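Long-range contacts in cellobiose 2-epimerase (Caldibacillus thermoamylovorans, PDB 5ZHB), which catalyses the reversible 2-epimerisation of cellobiose, interconverting the reducing-end glucose and mannose forms: residues D36-H40 with D345-G350; R54-A58 with C373-R379; D88-G93 with N161-E165; I213-Y217 with K268-M272; K226-V230 with L242-D248. All blocks are in the same frame, centred on the assembly; numbering follows the deposited sequence.

Interaction 1: D36-H40 with D345-G350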
# COMPACT_ATOMS: atom_id res chain seq x y z
N ASP A 36 4.99 16.55 -11.86
CA ASP A 36 4.15 17.52 -11.16
C ASP A 36 2.77 17.54 -11.81
O ASP A 36 2.56 16.89 -12.84
CB ASP A 36 4.81 18.89 -11.06
CG ASP A 36 5.29 19.46 -12.39
OD1 ASP A 36 4.57 19.26 -13.40
OD2 ASP A 36 6.36 20.10 -12.40
N TYR A 37 1.84 18.25 -11.17
CA TYR A 37 0.46 18.36 -11.61
C TYR A 37 0.40 18.80 -13.08
O TYR A 37 -0.51 18.39 -13.80
CB TYR A 37 -0.27 19.42 -10.79
CG TYR A 37 -1.69 19.64 -11.29
CD1 TYR A 37 -2.63 18.64 -11.13
CD2 TYR A 37 -2.05 20.79 -11.98
CE1 TYR A 37 -3.94 18.80 -11.56
CE2 TYR A 37 -3.35 20.95 -12.45
CZ TYR A 37 -4.29 19.96 -12.24
OH TYR A 37 -5.58 20.09 -12.68
N ASP A 38 1.34 19.66 -13.50
CA ASP A 38 1.30 20.20 -14.85
C ASP A 38 2.05 19.29 -15.83
O ASP A 38 2.31 19.70 -16.96
CB ASP A 38 1.77 21.65 -14.85
CG ASP A 38 3.20 21.85 -14.36
OD1 ASP A 38 3.93 20.85 -14.26
OD2 ASP A 38 3.56 23.01 -14.09
N LEU A 39 2.42 18.07 -15.40
CA LEU A 39 2.97 17.03 -16.27
C LEU A 39 4.41 17.31 -16.70
O LEU A 39 4.92 16.56 -17.54
CB LEU A 39 2.07 16.72 -17.47
CG LEU A 39 0.62 16.38 -17.14
CD1 LEU A 39 -0.13 16.10 -18.43
CD2 LEU A 39 0.51 15.18 -16.15
N HIS A 40 5.12 18.27 -16.07
CA HIS A 40 6.58 18.28 -16.17
C HIS A 40 7.21 17.08 -15.45
O HIS A 40 6.90 16.80 -14.29
CB HIS A 40 7.21 19.56 -15.63
CG HIS A 40 6.89 20.74 -16.47
ND1 HIS A 40 6.08 21.77 -16.05
CD2 HIS A 40 7.30 21.06 -17.72
CE1 HIS A 40 5.98 22.65 -17.04
NE2 HIS A 40 6.71 22.23 -18.04
N ASP A 345 -7.21 11.07 -15.31
CA ASP A 345 -6.83 12.29 -16.02
C ASP A 345 -7.02 12.03 -17.51
O ASP A 345 -6.58 11.00 -17.98
CB ASP A 345 -5.37 12.60 -15.74
CG ASP A 345 -4.86 13.96 -16.15
OD1 ASP A 345 -5.57 14.65 -16.92
OD2 ASP A 345 -3.84 14.37 -15.60
N SER A 346 -7.66 12.92 -18.25
CA SER A 346 -7.78 12.70 -19.68
C SER A 346 -6.75 13.52 -20.46
O SER A 346 -6.72 13.47 -21.69
CB SER A 346 -9.17 12.92 -20.15
OG SER A 346 -9.52 14.27 -19.91
N ARG A 347 -5.81 14.18 -19.77
CA ARG A 347 -4.76 14.88 -20.48
C ARG A 347 -3.83 13.85 -21.12
O ARG A 347 -3.62 12.77 -20.58
CB ARG A 347 -3.90 15.77 -19.59
CG ARG A 347 -4.72 16.94 -19.09
CD ARG A 347 -3.85 17.76 -18.19
NE ARG A 347 -3.64 17.05 -16.93
CZ ARG A 347 -2.84 17.40 -15.95
NH1 ARG A 347 -2.09 18.49 -16.05
NH2 ARG A 347 -2.77 16.65 -14.85
N GLU A 348 -3.30 14.21 -22.30
CA GLU A 348 -2.21 13.45 -22.87
C GLU A 348 -0.99 13.67 -21.99
O GLU A 348 -0.57 14.81 -21.75
CB GLU A 348 -1.89 13.99 -24.26
CG GLU A 348 -1.01 13.06 -25.08
CD GLU A 348 -0.71 13.66 -26.45
OE1 GLU A 348 -1.29 14.68 -26.88
OE2 GLU A 348 0.18 13.08 -27.06
N GLY A 349 -0.40 12.57 -21.56
CA GLY A 349 0.70 12.65 -20.63
C GLY A 349 0.29 12.30 -19.20
O GLY A 349 1.16 12.19 -18.35
N GLY A 350 -1.02 12.20 -18.94
CA GLY A 350 -1.56 12.05 -17.59
C GLY A 350 -1.78 10.60 -17.16
O GLY A 350 -1.55 9.64 -17.91
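Arg347 serves Tyr37 twice: its guanidinium donates to the Tyr37 carbonyl and also lies over the Tyr37 ring. The contact joins two tight turns in loops at the periphery of the (α/α)6 barrel, a type I turn from Asp36 to Leu39 and a type II turn from Arg347 to Gly350. Arg347 NH1 and NH2 reach Tyr37 O at 2.8 and 3.0 Å, while Arg347 CZ sits 4.8 Å from the centroid of the Tyr37 ring, 14° off its normal, a cation-pi contact. Asp345 holds the arginine in this pose through a salt bridge, Arg347 NH2 to Asp345 OD2 at 2.6 Å, and its OD1 accepts from Arg347 N in an Asx turn. Pro362 and Lys364 also pack on Tyr37. Leu39 packs against the other turn, its CG 3.6 Å from Arg347 NH1 over a face of the guanidinium. Gly349, with a positive phi of 104°, presents bare backbone to Leu39, whose CD2 lies 3.8 Å from Gly349 O.

Interaction 2: R54-A58 with C373-R379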
# COMPACT_ATOMS: atom_id res chain seq x y z
N ARG A 54 7.33 -0.09 -4.73
CA ARG A 54 5.98 -0.18 -5.25
C ARG A 54 6.01 -0.38 -6.76
O ARG A 54 5.19 -1.14 -7.30
CB ARG A 54 5.18 1.06 -4.83
CG ARG A 54 4.79 0.97 -3.35
CD ARG A 54 4.19 2.30 -2.95
NE ARG A 54 3.69 2.16 -1.58
CZ ARG A 54 3.03 3.14 -0.99
NH1 ARG A 54 2.88 4.31 -1.60
NH2 ARG A 54 2.51 2.93 0.20
N GLN A 55 6.92 0.31 -7.44
CA GLN A 55 7.14 0.12 -8.87
C GLN A 55 7.49 -1.34 -9.16
O GLN A 55 6.91 -1.94 -10.07
CB GLN A 55 8.21 1.08 -9.37
CG GLN A 55 7.80 2.54 -9.32
CD GLN A 55 9.00 3.44 -9.20
OE1 GLN A 55 10.14 2.96 -9.13
NE2 GLN A 55 8.76 4.75 -9.15
N LEU A 56 8.36 -1.95 -8.35
CA LEU A 56 8.75 -3.33 -8.55
C LEU A 56 7.56 -4.25 -8.34
O LEU A 56 7.33 -5.20 -9.10
CB LEU A 56 9.90 -3.67 -7.62
CG LEU A 56 10.26 -5.16 -7.51
CD1 LEU A 56 10.58 -5.80 -8.86
CD2 LEU A 56 11.43 -5.29 -6.58
N TRP A 57 6.79 -3.98 -7.28
CA TRP A 57 5.63 -4.81 -6.98
C TRP A 57 4.63 -4.77 -8.14
O TRP A 57 4.16 -5.83 -8.59
CB TRP A 57 4.99 -4.43 -5.63
CG TRP A 57 3.82 -5.32 -5.34
CD1 TRP A 57 3.83 -6.49 -4.63
CD2 TRP A 57 2.51 -5.23 -5.95
NE1 TRP A 57 2.61 -7.09 -4.70
CE2 TRP A 57 1.78 -6.35 -5.50
CE3 TRP A 57 1.90 -4.31 -6.78
CZ2 TRP A 57 0.46 -6.57 -5.90
CZ3 TRP A 57 0.58 -4.51 -7.15
CH2 TRP A 57 -0.11 -5.64 -6.73
N ALA A 58 4.28 -3.56 -8.61
CA ALA A 58 3.26 -3.36 -9.64
C ALA A 58 3.65 -4.05 -10.95
O ALA A 58 2.83 -4.76 -11.52
CB ALA A 58 2.98 -1.88 -9.86
N CYS A 373 2.46 6.39 -6.74
CA CYS A 373 3.08 5.47 -7.66
C CYS A 373 1.99 4.52 -8.15
O CYS A 373 0.81 4.85 -8.07
CB CYS A 373 4.35 4.91 -7.04
SG CYS A 373 4.00 4.03 -5.50
N PRO A 374 2.33 3.44 -8.89
CA PRO A 374 1.30 2.61 -9.50
C PRO A 374 0.77 1.44 -8.68
O PRO A 374 0.01 0.64 -9.20
CB PRO A 374 2.08 2.08 -10.72
CG PRO A 374 3.46 1.83 -10.19
CD PRO A 374 3.69 2.99 -9.24
N TYR A 375 1.19 1.30 -7.41
CA TYR A 375 0.84 0.12 -6.63
C TYR A 375 -0.66 0.05 -6.35
O TYR A 375 -1.27 -0.98 -6.66
CB TYR A 375 1.74 0.06 -5.39
CG TYR A 375 1.14 -0.31 -4.04
CD1 TYR A 375 0.94 -1.63 -3.66
CD2 TYR A 375 0.86 0.68 -3.09
CE1 TYR A 375 0.47 -1.97 -2.40
CE2 TYR A 375 0.39 0.35 -1.82
CZ TYR A 375 0.17 -0.98 -1.48
OH TYR A 375 -0.27 -1.32 -0.22
N HIS A 376 -1.25 1.12 -5.79
CA HIS A 376 -2.65 1.04 -5.37
C HIS A 376 -3.58 0.79 -6.57
O HIS A 376 -4.44 -0.11 -6.53
CB HIS A 376 -3.06 2.28 -4.61
CG HIS A 376 -2.64 2.39 -3.17
ND1 HIS A 376 -3.12 1.55 -2.17
CD2 HIS A 376 -1.76 3.22 -2.57
CE1 HIS A 376 -2.54 1.87 -1.01
NE2 HIS A 376 -1.73 2.91 -1.22
N ASN A 377 -3.45 1.62 -7.59
CA ASN A 377 -4.36 1.56 -8.73
C ASN A 377 -4.10 0.33 -9.61
O ASN A 377 -5.07 -0.29 -10.08
CB ASN A 377 -4.47 2.90 -9.45
CG ASN A 377 -3.18 3.42 -10.05
OD1 ASN A 377 -2.10 2.94 -9.71
ND2 ASN A 377 -3.30 4.44 -10.90
N ALA A 378 -2.83 -0.06 -9.84
CA ALA A 378 -2.55 -1.29 -10.55
C ALA A 378 -3.09 -2.50 -9.80
O ALA A 378 -3.71 -3.38 -10.41
CB ALA A 378 -1.08 -1.48 -10.80
N ARG A 379 -2.78 -2.58 -8.50
CA ARG A 379 -3.23 -3.67 -7.67
C ARG A 379 -4.76 -3.80 -7.75
O ARG A 379 -5.26 -4.92 -7.86
CB ARG A 379 -2.72 -3.49 -6.23
CG ARG A 379 -3.12 -4.69 -5.39
CD ARG A 379 -2.56 -4.75 -4.00
NE ARG A 379 -3.04 -3.65 -3.17
CZ ARG A 379 -2.66 -3.44 -1.91
NH1 ARG A 379 -1.83 -4.27 -1.32
NH2 ARG A 379 -3.14 -2.40 -1.24
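Two nearly parallel inner helices of the (α/α)6 barrel meet here, their segment axes 10° apart and 9.4 Å at closest approach, with no hydrogen bond between the two segments; the side-chain poses make the join. Arg54 is extended (m, then t, t), which carries its CD to within 3.1 Å of Cys373 SG and lays one face of its guanidinium over Tyr375 CD2, Arg54 NE being 3.5 Å from that atom. Tyr375 has an unusual chi1 of 137°, between the standard wells, and turns a ring edge to Trp57, with Tyr375 CD1 4.2 Å from Trp57 CE3. The t rotamer of Trp57 sends its indole across to the next helical turn, where Trp57 CH2 lies 3.4 Å from Arg379 CB. To one side of these large groups the helices meet through small ones: Ala58 CB is 3.8 Å from Pro374 CG and 4.2 Å from Ala378 CB. Arg379 bridges Glu191 and Glu311 of other inner helices, Tyr375 OH bonds to Glu191 and His376 to Glu311. Arg54, Tyr375 and His376 lie toward the central cavity, where sugar probably binds in this family. Phe116 and Tyr119 of helix 111-128 add a cation-pi contact to Arg54 and a ring stack on Trp57, while helix 2-21 backs Pro374 and Ala378. Helices 49-66 and 375-387, first and last of the inner ring, thus close the barrel side by side.

Interaction 3: D88-G93 with N161-E165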
# COMPACT_ATOMS: atom_id res chain seq x y z
N ASP A 88 21.09 -0.46 1.41
CA ASP A 88 22.32 0.05 1.99
C ASP A 88 23.26 -1.14 2.21
O ASP A 88 23.05 -1.91 3.14
CB ASP A 88 22.00 0.71 3.32
CG ASP A 88 23.20 1.14 4.16
OD1 ASP A 88 24.39 0.89 3.75
OD2 ASP A 88 22.94 1.78 5.20
N HIS A 89 24.23 -1.36 1.32
CA HIS A 89 25.03 -2.58 1.43
C HIS A 89 25.96 -2.58 2.64
O HIS A 89 26.43 -3.66 3.03
CB HIS A 89 25.76 -2.93 0.14
CG HIS A 89 24.81 -3.25 -0.95
ND1 HIS A 89 24.27 -4.50 -1.17
CD2 HIS A 89 24.27 -2.42 -1.87
CE1 HIS A 89 23.46 -4.42 -2.21
NE2 HIS A 89 23.46 -3.17 -2.65
N GLN A 90 26.19 -1.42 3.26
CA GLN A 90 27.00 -1.35 4.47
C GLN A 90 26.17 -1.64 5.73
O GLN A 90 26.49 -2.58 6.46
CB GLN A 90 27.75 -0.02 4.51
CG GLN A 90 28.70 0.03 5.70
CD GLN A 90 29.70 1.17 5.67
OE1 GLN A 90 29.62 2.10 4.88
NE2 GLN A 90 30.65 1.11 6.60
N TYR A 91 25.14 -0.84 6.04
CA TYR A 91 24.42 -1.01 7.30
C TYR A 91 23.14 -1.84 7.09
O TYR A 91 22.46 -2.11 8.08
CB TYR A 91 24.17 0.34 7.97
CG TYR A 91 25.47 1.00 8.43
CD1 TYR A 91 26.24 0.39 9.41
CD2 TYR A 91 25.97 2.15 7.81
CE1 TYR A 91 27.45 0.94 9.81
CE2 TYR A 91 27.18 2.70 8.20
CZ TYR A 91 27.91 2.11 9.22
OH TYR A 91 29.10 2.59 9.64
N LYS A 92 22.82 -2.21 5.84
CA LYS A 92 21.68 -3.08 5.51
C LYS A 92 20.33 -2.34 5.59
O LYS A 92 20.15 -1.36 6.31
CB LYS A 92 21.63 -4.35 6.38
CG LYS A 92 22.95 -5.15 6.48
CD LYS A 92 23.61 -5.46 5.14
CE LYS A 92 24.95 -6.14 5.26
NZ LYS A 92 25.57 -6.21 3.93
N GLY A 93 19.38 -2.85 4.81
CA GLY A 93 18.02 -2.33 4.75
C GLY A 93 17.91 -1.21 3.72
O GLY A 93 18.92 -0.79 3.15
N ASN A 161 17.95 5.74 12.52
CA ASN A 161 18.95 6.34 11.66
C ASN A 161 19.54 5.25 10.78
O ASN A 161 19.21 4.06 10.93
CB ASN A 161 20.00 7.13 12.45
CG ASN A 161 20.83 6.28 13.39
OD1 ASN A 161 20.89 5.05 13.26
ND2 ASN A 161 21.53 6.95 14.29
N ARG A 162 20.47 5.67 9.92
CA ARG A 162 21.10 4.77 8.99
C ARG A 162 21.65 3.52 9.69
O ARG A 162 21.60 2.43 9.13
CB ARG A 162 22.20 5.50 8.22
CG ARG A 162 22.76 4.68 7.05
CD ARG A 162 24.02 5.29 6.38
NE ARG A 162 24.57 4.27 5.50
CZ ARG A 162 25.75 4.30 4.90
NH1 ARG A 162 26.63 5.24 5.18
NH2 ARG A 162 26.06 3.37 4.03
N LYS A 163 22.25 3.70 10.87
CA LYS A 163 22.92 2.60 11.55
C LYS A 163 21.97 1.89 12.52
O LYS A 163 22.38 1.27 13.52
CB LYS A 163 24.14 3.18 12.29
CG LYS A 163 25.15 3.90 11.43
CD LYS A 163 26.24 4.62 12.24
CE LYS A 163 27.30 5.19 11.33
NZ LYS A 163 28.31 5.98 12.03
N TRP A 164 20.66 1.98 12.26
CA TRP A 164 19.68 1.17 12.96
C TRP A 164 19.60 1.49 14.43
O TRP A 164 19.34 0.59 15.22
CB TRP A 164 19.99 -0.33 12.77
CG TRP A 164 19.62 -0.73 11.38
CD1 TRP A 164 20.45 -1.02 10.35
CD2 TRP A 164 18.27 -0.83 10.87
NE1 TRP A 164 19.71 -1.30 9.23
CE2 TRP A 164 18.38 -1.20 9.52
CE3 TRP A 164 17.00 -0.67 11.43
CZ2 TRP A 164 17.27 -1.41 8.72
CZ3 TRP A 164 15.89 -0.92 10.64
CH2 TRP A 164 16.04 -1.30 9.31
N GLU A 165 19.76 2.78 14.76
CA GLU A 165 19.62 3.30 16.10
C GLU A 165 18.31 4.08 16.19
O GLU A 165 18.10 5.07 15.47
CB GLU A 165 20.83 4.18 16.47
CG GLU A 165 22.15 3.49 16.15
CD GLU A 165 23.41 4.36 16.11
OE1 GLU A 165 23.35 5.61 16.26
OE2 GLU A 165 24.47 3.74 15.84
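This is a polar loop-to-loop contact at the periphery of the (α/α)6 barrel, joining the loop that follows outer helix 69-86 to the turn that follows strand 155-160. Its centre is a two-pronged salt bridge: Arg162 NE donates to Asp88 OD2 and Arg162 NH2 to Asp88 OD1, each at 3.0 Å and nearly straight. Asp88 OD1 also accepts from the backbone N of Gln90 and of Tyr91, an Asx turn and Asx motif that shape the loop around the carboxylate. Tyr91 stands beside this pair, its CD2 3.4 Å from Arg162 NE over a face of the guanidinium. One face of the Tyr91 ring receives Lys163, whose CG is 3.8 Å from the ring centroid and only 5° off the normal, a CH-pi contact. On the far side of the turn Trp164 offers its indole nitrogen to two carbonyls, with Trp164 NE1 at 3.0 Å from Lys92 O and, more weakly, at 3.1 Å from Tyr91 O. Gly93 lies beside the indole, its CA 4.1 Å from Trp164 CZ2, so close that a CB there would clash. Lys109 of strand 106-110 binds Asp88 as well as Lys92 O and Arg162 O. Asp88 is therefore shared by two cations, and the loops are fixed by directional charge and hydrogen bonding with aromatic packing added, rather than by a greasy core.

Interaction 4: I213-Y217 with K268-M272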
# COMPACT_ATOMS: atom_id res chain seq x y z
N ILE A 213 -2.54 -10.31 13.16
CA ILE A 213 -3.99 -10.36 13.02
C ILE A 213 -4.65 -10.11 14.37
O ILE A 213 -5.58 -9.32 14.49
CB ILE A 213 -4.44 -11.68 12.37
CG1 ILE A 213 -4.01 -11.72 10.93
CG2 ILE A 213 -5.97 -11.84 12.50
CD1 ILE A 213 -3.93 -13.11 10.35
N ASP A 214 -4.08 -10.71 15.41
CA ASP A 214 -4.64 -10.57 16.75
C ASP A 214 -4.45 -9.15 17.28
O ASP A 214 -5.38 -8.59 17.88
CB ASP A 214 -4.11 -11.69 17.64
CG ASP A 214 -5.00 -11.91 18.85
OD1 ASP A 214 -6.17 -12.28 18.64
OD2 ASP A 214 -4.55 -11.56 19.94
N LEU A 215 -3.29 -8.53 16.99
CA LEU A 215 -3.10 -7.13 17.31
C LEU A 215 -4.15 -6.27 16.61
O LEU A 215 -4.70 -5.34 17.20
CB LEU A 215 -1.68 -6.69 16.93
CG LEU A 215 -0.52 -7.19 17.79
CD1 LEU A 215 0.80 -6.88 17.11
CD2 LEU A 215 -0.56 -6.54 19.13
N PHE A 216 -4.41 -6.54 15.33
CA PHE A 216 -5.47 -5.80 14.64
C PHE A 216 -6.80 -5.99 15.37
O PHE A 216 -7.49 -5.00 15.65
CB PHE A 216 -5.61 -6.17 13.17
CG PHE A 216 -4.78 -5.23 12.30
CD1 PHE A 216 -5.26 -3.97 11.96
CD2 PHE A 216 -3.48 -5.57 11.95
CE1 PHE A 216 -4.48 -3.10 11.22
CE2 PHE A 216 -2.71 -4.70 11.20
CZ PHE A 216 -3.20 -3.46 10.85
N TYR A 217 -7.12 -7.24 15.66
CA TYR A 217 -8.42 -7.57 16.25
C TYR A 217 -8.58 -6.93 17.64
O TYR A 217 -9.54 -6.18 17.86
CB TYR A 217 -8.66 -9.07 16.30
CG TYR A 217 -10.02 -9.35 16.95
CD1 TYR A 217 -11.20 -9.20 16.23
CD2 TYR A 217 -10.11 -9.70 18.29
CE1 TYR A 217 -12.44 -9.39 16.82
CE2 TYR A 217 -11.35 -9.91 18.89
CZ TYR A 217 -12.51 -9.77 18.15
OH TYR A 217 -13.71 -9.99 18.73
N LYS A 268 -13.91 -14.66 14.79
CA LYS A 268 -13.96 -13.25 15.14
C LYS A 268 -13.21 -12.39 14.09
O LYS A 268 -13.55 -11.22 13.89
CB LYS A 268 -13.52 -13.04 16.58
CG LYS A 268 -12.15 -13.52 17.01
CD LYS A 268 -12.10 -13.70 18.53
CE LYS A 268 -10.74 -13.68 19.14
NZ LYS A 268 -10.01 -14.92 18.91
N TYR A 269 -12.22 -12.96 13.43
CA TYR A 269 -11.38 -12.27 12.47
C TYR A 269 -12.15 -12.11 11.16
O TYR A 269 -12.23 -11.00 10.62
CB TYR A 269 -10.07 -13.03 12.24
CG TYR A 269 -9.19 -13.21 13.47
CD1 TYR A 269 -9.23 -12.30 14.51
CD2 TYR A 269 -8.29 -14.26 13.56
CE1 TYR A 269 -8.42 -12.45 15.63
CE2 TYR A 269 -7.48 -14.43 14.67
CZ TYR A 269 -7.55 -13.52 15.71
OH TYR A 269 -6.79 -13.62 16.83
N THR A 270 -12.74 -13.23 10.69
CA THR A 270 -13.68 -13.19 9.57
C THR A 270 -14.77 -12.15 9.80
O THR A 270 -15.06 -11.31 8.94
CB THR A 270 -14.21 -14.60 9.32
OG1 THR A 270 -13.14 -15.28 8.67
CG2 THR A 270 -15.38 -14.64 8.36
N GLN A 271 -15.38 -12.15 10.99
CA GLN A 271 -16.44 -11.20 11.28
C GLN A 271 -15.89 -9.77 11.28
O GLN A 271 -16.57 -8.83 10.89
CB GLN A 271 -17.13 -11.45 12.62
CG GLN A 271 -18.47 -10.73 12.73
CD GLN A 271 -19.41 -11.20 11.64
OE1 GLN A 271 -19.61 -12.41 11.48
NE2 GLN A 271 -19.94 -10.27 10.87
N MET A 272 -14.65 -9.58 11.77
CA MET A 272 -14.03 -8.26 11.71
C MET A 272 -13.94 -7.79 10.25
O MET A 272 -14.32 -6.68 9.95
CB MET A 272 -12.66 -8.23 12.39
CG MET A 272 -11.90 -6.92 12.17
SD MET A 272 -10.30 -6.95 13.02
CE MET A 272 -9.50 -8.33 12.20
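Tyr217 and Tyr269 form the apolar centre where segments of outer helices 203-220 and 267-283 of the (α/α)6 barrel cross, their axes at 61° and 10.7 Å apart at closest. Tyr269 turns its edge to the face of Tyr217 in an offset edge-to-face pair, with centroids 5.6 Å apart and planes at 67°. Ile213 lies over a face of the Tyr269 ring in a CH-pi contact, its CG2 3.5 Å from the ring centroid, and Ile213 and Tyr269 both continue inward onto Leu259 of helix 245-262. Met272 SD lies at the edge of the Tyr217 ring, 4.0 Å from Tyr217 CD1, a Met-aromatic contact. Farther out, the aliphatic part of Lys268 covers a face of Tyr217, Lys268 CG being 4.1 Å from the ring centroid. At the polar edge Tyr269 OH donates to Asp214 OD1 at a very short 2.3 Å. Tyr269 thus serves both parts: its ring packs with Tyr217 and Ile213 while its hydroxyl donates to one oxygen of Asp214, whose other oxygen lies near the like charge of Glu218.

Interaction 5: K226-V230 with L242-D248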
# COMPACT_ATOMS: atom_id res chain seq x y z
N LYS A 226 -16.55 -0.06 15.17
CA LYS A 226 -16.13 -0.89 14.04
C LYS A 226 -15.07 -0.18 13.18
O LYS A 226 -14.68 -0.73 12.17
CB LYS A 226 -17.29 -1.36 13.16
CG LYS A 226 -18.37 -2.03 13.99
CD LYS A 226 -18.04 -3.46 14.34
CE LYS A 226 -19.22 -4.22 14.86
NZ LYS A 226 -19.26 -4.14 16.32
N PHE A 227 -14.55 0.96 13.64
CA PHE A 227 -13.43 1.61 12.97
C PHE A 227 -12.09 1.08 13.49
O PHE A 227 -11.97 0.58 14.62
CB PHE A 227 -13.42 3.12 13.18
CG PHE A 227 -14.44 3.90 12.38
CD1 PHE A 227 -14.22 4.18 11.03
CD2 PHE A 227 -15.60 4.40 12.98
CE1 PHE A 227 -15.14 4.92 10.30
CE2 PHE A 227 -16.52 5.13 12.24
CZ PHE A 227 -16.28 5.40 10.91
N LEU A 228 -11.05 1.25 12.65
CA LEU A 228 -9.69 1.06 13.08
C LEU A 228 -9.24 2.35 13.75
O LEU A 228 -9.59 3.43 13.32
CB LEU A 228 -8.78 0.72 11.91
CG LEU A 228 -9.10 -0.57 11.17
CD1 LEU A 228 -7.96 -0.83 10.23
CD2 LEU A 228 -9.33 -1.76 12.09
N GLN A 229 -8.42 2.22 14.79
CA GLN A 229 -7.74 3.38 15.34
C GLN A 229 -6.37 3.47 14.64
O GLN A 229 -5.88 2.49 14.10
CB GLN A 229 -7.68 3.23 16.86
CG GLN A 229 -9.07 3.04 17.49
CD GLN A 229 -9.02 2.46 18.90
OE1 GLN A 229 -9.22 3.19 19.87
NE2 GLN A 229 -8.71 1.18 19.02
N VAL A 230 -5.76 4.65 14.70
CA VAL A 230 -4.68 5.00 13.78
C VAL A 230 -3.35 5.15 14.51
O VAL A 230 -2.35 4.62 14.03
CB VAL A 230 -5.06 6.23 12.95
CG1 VAL A 230 -3.97 6.59 11.93
CG2 VAL A 230 -6.38 5.98 12.23
N LEU A 242 -9.22 9.88 15.20
CA LEU A 242 -9.01 9.93 13.75
C LEU A 242 -9.49 8.63 13.12
O LEU A 242 -9.15 7.54 13.55
CB LEU A 242 -7.54 10.16 13.39
CG LEU A 242 -7.18 10.16 11.89
CD1 LEU A 242 -7.87 11.25 11.11
CD2 LEU A 242 -5.67 10.31 11.74
N LYS A 243 -10.33 8.77 12.10
CA LYS A 243 -10.76 7.63 11.31
C LYS A 243 -10.30 7.87 9.87
O LYS A 243 -10.55 8.95 9.35
CB LYS A 243 -12.28 7.54 11.25
CG LYS A 243 -12.92 6.96 12.49
CD LYS A 243 -13.36 7.97 13.52
CE LYS A 243 -14.20 7.24 14.55
NZ LYS A 243 -14.53 8.14 15.64
N SER A 244 -9.68 6.85 9.28
CA SER A 244 -9.14 6.91 7.93
C SER A 244 -9.83 5.82 7.12
O SER A 244 -9.56 4.63 7.32
CB SER A 244 -7.63 6.75 7.96
OG SER A 244 -7.11 6.81 6.64
N TYR A 245 -10.81 6.24 6.31
CA TYR A 245 -11.78 5.34 5.72
C TYR A 245 -11.06 4.40 4.78
O TYR A 245 -11.38 3.21 4.65
CB TYR A 245 -12.87 6.12 4.97
CG TYR A 245 -13.69 7.08 5.83
CD1 TYR A 245 -14.63 6.61 6.76
CD2 TYR A 245 -13.56 8.46 5.69
CE1 TYR A 245 -15.40 7.49 7.51
CE2 TYR A 245 -14.30 9.34 6.46
CZ TYR A 245 -15.24 8.86 7.37
OH TYR A 245 -15.95 9.77 8.11
N GLY A 246 -10.05 4.96 4.11
CA GLY A 246 -9.30 4.18 3.14
C GLY A 246 -8.48 3.08 3.78
O GLY A 246 -8.42 1.98 3.24
N HIS A 247 -7.81 3.38 4.91
CA HIS A 247 -7.08 2.34 5.62
C HIS A 247 -8.00 1.21 6.06
O HIS A 247 -7.66 0.04 5.96
CB HIS A 247 -6.33 2.86 6.85
CG HIS A 247 -5.08 3.60 6.54
ND1 HIS A 247 -5.07 4.98 6.43
CD2 HIS A 247 -3.81 3.18 6.41
CE1 HIS A 247 -3.82 5.37 6.16
NE2 HIS A 247 -3.05 4.30 6.15
N ASP A 248 -9.18 1.55 6.57
CA ASP A 248 -10.08 0.50 7.06
C ASP A 248 -10.45 -0.50 5.98
O ASP A 248 -10.38 -1.69 6.17
CB ASP A 248 -11.29 1.15 7.70
CG ASP A 248 -11.02 1.79 9.06
OD1 ASP A 248 -9.89 2.28 9.25
OD2 ASP A 248 -11.93 1.77 9.91
O HOH W 1 -14.42 0.58 9.75
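Hydrogen bonding, apolar packing and a CH-pi contact together hold the loop that follows outer helix 203-220 against strand 242-244 and the first turn of inner helix 245-262, in the (α/α)6 barrel. The direct polar link runs through Asp248: Leu228 N donates to Asp248 OD2 at 2.9 Å, close to linear. A water adds a second link, donating to Lys226 O and to Asp248 OD2, both at 2.8 Å. Of the ring contacts, Phe227 is central: Lys243 CG sits over one face, 3.5 Å from the Phe227 ring centroid, while at the ring's edge Phe227 CE1 touches Tyr245 CE1 at 3.8 Å. Phe227 also packs on Asn279 and Lys283 of helix 267-283. At the other end of the loop segment the packing is aliphatic, Val230 CG1 lying 4.1 Å from Leu242 CD2, and Val230 CG2 comes within 3.4 Å of Leu242 O. Within the strand-to-helix junction Ser244, at the N-cap position, shares a hydrogen bond with the ring of His247, Ser244 OG to His247 ND1 at 2.7 Å, and His247 in turn meets Asn184 and the ring of Trp307. Asp248 OD2 therefore accepts from both a loop amide and a water, and so ties to the helix a backbone that forms no regular strand pairing with 242-244.

In the fold
All five contacts belong to one (α/α)6 barrel. Interaction 2 lies nearest the middle, about 8 Å from the chain's centre, joining the first and last inner helices beside the central cavity, where epimerases of this family probably bind sugar. Interactions 1 and 3 lie at the periphery, each about 23 Å from the chain's centre, with their own centres 37 Å apart. Interactions 1 and 4 fall on opposite sides, 41 Å between centres. Interactions 4 and 5 touch, Phe216 CE1 meeting Leu228 CD1 at 4.3 Å; interaction 5 carries the path inward along helix 245-262, its nearest atoms about 7 Å from interaction 2. Along the chain, interactions 3, 4 and 5 are nested within interaction 2.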